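Long-range contact in peroxinectin A (Dictyostelium discoideum, PDB 6ERC), which uses hydrogen peroxide and a haem group to oxidise phenolic donors, iodide and thiocyanate, as a secreted animal-type peroxidase: residues D268-S280 against G447-Y459. Numbering follows the deposited sequence.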
loop_
_atom_site.group_PDB
_atom_site.type_symbol
_atom_site.label_atom_id
_atom_site.label_comp_id
_atom_site.label_asym_id
_atom_site.label_seq_id
_atom_site.Cartn_x
_atom_site.Cartn_y
_atom_site.Cartn_z
ATOM N N ASP A 268 -9.972 -13.332 3.597
ATOM C CA ASP A 268 -10.108 -14.746 3.270
ATOM C C ASP A 268 -8.975 -15.266 2.397
ATOM O O ASP A 268 -8.671 -16.463 2.449
ATOM C CB ASP A 268 -11.441 -15.013 2.560
ATOM C CG ASP A 268 -12.626 -15.010 3.512
ATOM O OD1 ASP A 268 -12.426 -14.777 4.724
ATOM O OD2 ASP A 268 -13.760 -15.252 3.046
ATOM N N GLU A 269 -8.341 -14.400 1.609
ATOM C CA GLU A 269 -7.271 -14.807 0.708
ATOM C C GLU A 269 -5.940 -14.150 1.035
ATOM O O GLU A 269 -4.942 -14.852 1.229
ATOM C CB GLU A 269 -7.664 -14.494 -0.746
ATOM C CG GLU A 269 -8.782 -15.365 -1.281
ATOM C CD GLU A 269 -9.133 -15.046 -2.722
ATOM O OE1 GLU A 269 -9.847 -14.048 -2.959
ATOM O OE2 GLU A 269 -8.686 -15.788 -3.622
ATOM N N TYR A 270 -5.894 -12.818 1.113
ATOM C CA TYR A 270 -4.615 -12.123 1.233
ATOM C C TYR A 270 -3.947 -12.412 2.572
ATOM O O TYR A 270 -2.800 -12.869 2.622
ATOM C CB TYR A 270 -4.815 -10.616 1.048
ATOM C CG TYR A 270 -3.523 -9.833 1.098
ATOM C CD1 TYR A 270 -2.688 -9.762 -0.011
ATOM C CD2 TYR A 270 -3.136 -9.170 2.252
ATOM C CE1 TYR A 270 -1.508 -9.052 0.031
ATOM C CE2 TYR A 270 -1.953 -8.456 2.302
ATOM C CZ TYR A 270 -1.146 -8.402 1.188
ATOM O OH TYR A 270 0.032 -7.697 1.229
ATOM N N LEU A 271 -4.646 -12.150 3.670
ATOM C CA LEU A 271 -4.034 -12.262 4.986
ATOM C C LEU A 271 -3.695 -13.711 5.317
ATOM O O LEU A 271 -2.608 -13.977 5.845
ATOM C CB LEU A 271 -4.948 -11.657 6.052
ATOM C CG LEU A 271 -5.176 -10.149 5.931
ATOM C CD1 LEU A 271 -6.175 -9.676 6.977
ATOM C CD2 LEU A 271 -3.867 -9.377 6.061
ATOM N N PRO A 272 -4.573 -14.678 5.039
ATOM C CA PRO A 272 -4.166 -16.079 5.232
ATOM C C PRO A 272 -2.908 -16.447 4.469
ATOM O O PRO A 272 -2.154 -17.317 4.921
ATOM C CB PRO A 272 -5.386 -16.863 4.736
ATOM C CG PRO A 272 -6.523 -15.949 4.992
ATOM C CD PRO A 272 -6.006 -14.572 4.709
ATOM N N THR A 273 -2.654 -15.809 3.324
ATOM C CA THR A 273 -1.400 -16.036 2.611
ATOM C C THR A 273 -0.235 -15.345 3.310
ATOM O O THR A 273 0.851 -15.923 3.439
ATOM C CB THR A 273 -1.523 -15.547 1.165
ATOM O OG1 THR A 273 -2.539 -16.299 0.489
ATOM C CG2 THR A 273 -0.201 -15.703 0.419
ATOM N N THR A 274 -0.440 -14.110 3.769
ATOM C CA THR A 274 0.639 -13.354 4.397
ATOM C C THR A 274 1.007 -13.939 5.756
ATOM O O THR A 274 2.190 -14.112 6.070
ATOM C CB THR A 274 0.231 -11.890 4.548
ATOM O OG1 THR A 274 -0.149 -11.362 3.272
ATOM C CG2 THR A 274 1.380 -11.068 5.109
ATOM N N LEU A 275 0.005 -14.242 6.576
ATOM C CA LEU A 275 0.214 -14.678 7.949
ATOM C C LEU A 275 -0.006 -16.172 8.145
ATOM O O LEU A 275 0.079 -16.649 9.280
ATOM C CB LEU A 275 -0.718 -13.904 8.886
ATOM C CG LEU A 275 -0.717 -12.382 8.730
ATOM C CD1 LEU A 275 -1.749 -11.759 9.658
ATOM C CD2 LEU A 275 0.666 -11.795 8.995
ATOM N N GLY A 276 -0.288 -16.918 7.079
ATOM C CA GLY A 276 -0.561 -18.334 7.177
ATOM C C GLY A 276 -1.997 -18.668 7.529
ATOM O O GLY A 276 -2.507 -19.705 7.097
ATOM N N SER A 277 -2.654 -17.820 8.310
ATOM C CA SER A 277 -4.071 -17.964 8.617
ATOM C C SER A 277 -4.564 -16.633 9.172
ATOM O O SER A 277 -3.855 -15.622 9.125
ATOM C CB SER A 277 -4.308 -19.113 9.604
ATOM O OG SER A 277 -3.805 -18.792 10.887
ATOM N N PHE A 278 -5.787 -16.631 9.695
ATOM C CA PHE A 278 -6.317 -15.467 10.394
ATOM C C PHE A 278 -7.585 -15.868 11.139
ATOM O O PHE A 278 -8.426 -16.583 10.583
ATOM C CB PHE A 278 -6.605 -14.323 9.420
ATOM C CG PHE A 278 -6.638 -12.971 10.072
ATOM C CD1 PHE A 278 -5.462 -12.326 10.418
ATOM C CD2 PHE A 278 -7.843 -12.347 10.346
ATOM C CE1 PHE A 278 -5.487 -11.082 11.022
ATOM C CE2 PHE A 278 -7.874 -11.102 10.950
ATOM C CZ PHE A 278 -6.695 -10.470 11.288
ATOM N N PRO A 279 -7.763 -15.435 12.388
ATOM C CA PRO A 279 -8.952 -15.846 13.138
ATOM C C PRO A 279 -10.232 -15.346 12.485
ATOM O O PRO A 279 -10.238 -14.411 11.681
ATOM C CB PRO A 279 -8.743 -15.211 14.518
ATOM C CG PRO A 279 -7.844 -14.061 14.262
ATOM C CD PRO A 279 -6.922 -14.518 13.176
ATOM N N SER A 280 -11.332 -15.992 12.851
ATOM C CA SER A 280 -12.633 -15.641 12.311
ATOM C C SER A 280 -13.200 -14.415 13.019
ATOM O O SER A 280 -12.910 -14.155 14.189
ATOM C CB SER A 280 -13.586 -16.826 12.445
ATOM O OG SER A 280 -13.473 -17.417 13.729
ATOM N N GLY A 447 4.707 -20.696 7.869
ATOM C CA GLY A 447 3.494 -20.443 7.125
ATOM C C GLY A 447 3.274 -18.999 6.740
ATOM O O GLY A 447 2.215 -18.678 6.191
ATOM N N SER A 448 4.237 -18.120 7.000
ATOM C CA SER A 448 4.118 -16.706 6.683
ATOM C C SER A 448 5.198 -16.302 5.691
ATOM O O SER A 448 6.146 -17.046 5.424
ATOM C CB SER A 448 4.232 -15.844 7.944
ATOM O OG SER A 448 3.356 -16.310 8.953
ATOM N N CYS A 449 5.038 -15.097 5.146
ATOM C CA CYS A 449 6.037 -14.489 4.278
ATOM C C CYS A 449 6.712 -13.288 4.932
ATOM O O CYS A 449 7.377 -12.509 4.242
ATOM C CB CYS A 449 5.399 -14.081 2.946
ATOM S SG CYS A 449 4.159 -12.775 3.066
ATOM N N VAL A 450 6.554 -13.121 6.248
ATOM C CA VAL A 450 7.169 -12.024 6.984
ATOM C C VAL A 450 7.741 -12.561 8.286
ATOM O O VAL A 450 7.359 -13.629 8.770
ATOM C CB VAL A 450 6.177 -10.880 7.286
ATOM C CG1 VAL A 450 5.750 -10.188 5.998
ATOM C CG2 VAL A 450 4.967 -11.409 8.052
ATOM N N GLY A 451 8.662 -11.796 8.856
ATOM C CA GLY A 451 9.267 -12.171 10.113
ATOM C C GLY A 451 8.325 -11.971 11.285
ATOM O O GLY A 451 7.215 -11.453 11.162
ATOM N N GLN A 452 8.799 -12.395 12.457
ATOM C CA GLN A 452 7.992 -12.301 13.669
ATOM C C GLN A 452 7.561 -10.864 13.935
ATOM O O GLN A 452 6.394 -10.601 14.242
ATOM C CB GLN A 452 8.781 -12.852 14.855
ATOM C CG GLN A 452 8.000 -12.906 16.153
ATOM C CD GLN A 452 8.887 -13.188 17.346
ATOM O OE1 GLN A 452 9.976 -12.624 17.472
ATOM N NE2 GLN A 452 8.429 -14.067 18.228
ATOM N N THR A 453 8.494 -9.918 13.826
ATOM C CA THR A 453 8.181 -8.533 14.161
ATOM C C THR A 453 7.112 -7.975 13.229
ATOM O O THR A 453 6.059 -7.506 13.677
ATOM C CB THR A 453 9.451 -7.684 14.103
ATOM O OG1 THR A 453 10.433 -8.244 14.980
ATOM C CG2 THR A 453 9.159 -6.254 14.530
ATOM N N PHE A 454 7.369 -8.007 11.920
ATOM C CA PHE A 454 6.383 -7.517 10.964
ATOM C C PHE A 454 5.074 -8.291 11.080
ATOM O O PHE A 454 3.989 -7.715 10.950
ATOM C CB PHE A 454 6.945 -7.610 9.542
ATOM C CG PHE A 454 7.961 -6.544 9.205
ATOM C CD1 PHE A 454 8.406 -5.645 10.162
ATOM C CD2 PHE A 454 8.457 -6.437 7.917
ATOM C CE1 PHE A 454 9.329 -4.668 9.837
ATOM C CE2 PHE A 454 9.380 -5.463 7.590
ATOM C CZ PHE A 454 9.816 -4.578 8.551
ATOM N N TYR A 455 5.157 -9.599 11.332
ATOM C CA TYR A 455 3.957 -10.403 11.531
ATOM C C TYR A 455 3.077 -9.811 12.626
ATOM O O TYR A 455 1.862 -9.660 12.455
ATOM C CB TYR A 455 4.360 -11.836 11.880
ATOM C CG TYR A 455 3.217 -12.803 12.073
ATOM C CD1 TYR A 455 2.498 -12.835 13.260
ATOM C CD2 TYR A 455 2.877 -13.706 11.077
ATOM C CE1 TYR A 455 1.463 -13.727 13.442
ATOM C CE2 TYR A 455 1.843 -14.601 11.250
ATOM C CZ TYR A 455 1.139 -14.609 12.434
ATOM O OH TYR A 455 0.108 -15.504 12.611
ATOM N N LEU A 456 3.683 -9.465 13.764
ATOM C CA LEU A 456 2.909 -8.974 14.899
ATOM C C LEU A 456 2.257 -7.632 14.587
ATOM O O LEU A 456 1.098 -7.402 14.950
ATOM C CB LEU A 456 3.807 -8.868 16.130
ATOM C CG LEU A 456 3.114 -8.748 17.490
ATOM C CD1 LEU A 456 4.007 -9.318 18.580
ATOM C CD2 LEU A 456 2.748 -7.305 17.810
ATOM N N ILE A 457 2.980 -6.735 13.914
ATOM C CA ILE A 457 2.428 -5.418 13.611
ATOM C C ILE A 457 1.282 -5.538 12.614
ATOM O O ILE A 457 0.252 -4.863 12.746
ATOM C CB ILE A 457 3.538 -4.484 13.094
ATOM C CG1 ILE A 457 4.632 -4.318 14.154
ATOM C CG2 ILE A 457 2.967 -3.118 12.721
ATOM C CD1 ILE A 457 5.928 -3.752 13.619
ATOM N N ILE A 458 1.436 -6.392 11.602
ATOM C CA ILE A 458 0.389 -6.553 10.601
ATOM C C ILE A 458 -0.831 -7.231 11.215
ATOM O O ILE A 458 -1.971 -6.798 11.015
ATOM C CB ILE A 458 0.923 -7.337 9.389
ATOM C CG1 ILE A 458 2.015 -6.530 8.684
ATOM C CG2 ILE A 458 -0.206 -7.649 8.414
ATOM C CD1 ILE A 458 2.817 -7.328 7.676
ATOM N N TYR A 459 -0.608 -8.309 11.969
ATOM C CA TYR A 459 -1.718 -8.983 12.633
ATOM C C TYR A 459 -2.499 -8.010 13.504
ATOM O O TYR A 459 -3.736 -8.027 13.515
ATOM C CB TYR A 459 -1.194 -10.148 13.474
ATOM C CG TYR A 459 -2.278 -10.941 14.172
ATOM C CD1 TYR A 459 -2.842 -10.491 15.359
ATOM C CD2 TYR A 459 -2.728 -12.144 13.650
ATOM C CE1 TYR A 459 -3.829 -11.211 16.000
ATOM C CE2 TYR A 459 -3.716 -12.874 14.286
ATOM C CZ TYR A 459 -4.263 -12.403 15.460
ATOM O OH TYR A 459 -5.248 -13.125 16.097
#
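L275 and T274, at the C-terminal end of helix 247-275, meet the loop 447-451 and the first turns of helix 452-467 in this largely helical animal haem peroxidase fold; the two short helical segments run roughly antiparallel, their N-to-C directions 153° apart. Two polar links use carbonyls at the helix end. C449 N donates to T274 O (3.2 Å, 161° at the hydrogen), while S448 OG makes a weak 3.3 Å bond to L275 O. Beyond them, G276 leaves the helix with positive phi; a CB here would run into G447 O and be jammed against the carbonyl O of L275, so glycine suits the turn. T274 CG2 lies against C449 SG (3.8 Å), and T274 gives OG1 to Y270 O, satisfying its hydroxyl within its own helix; Y270 touches the haem.

The apolar part centres on L275, whose two methyls serve separate neighbours: CD2 meets V450, Y455 and I458, CD1 meets Y459. CG of Y455 stands anti to the backbone N (chi1 -178°), bringing the ring to L275, with CD2 3.6 Å from L275 CD2 and L275 O in plane at the ring's edge. With an alanine in place of Y455 the ring is lost, which would probably leave L275 CB and CD2 without their aromatic neighbour and open a gap beside them. The F278 and Y459 rings meet obliquely, their planes 48° apart, and P279 CG lies 3.3 Å from Y459 OH.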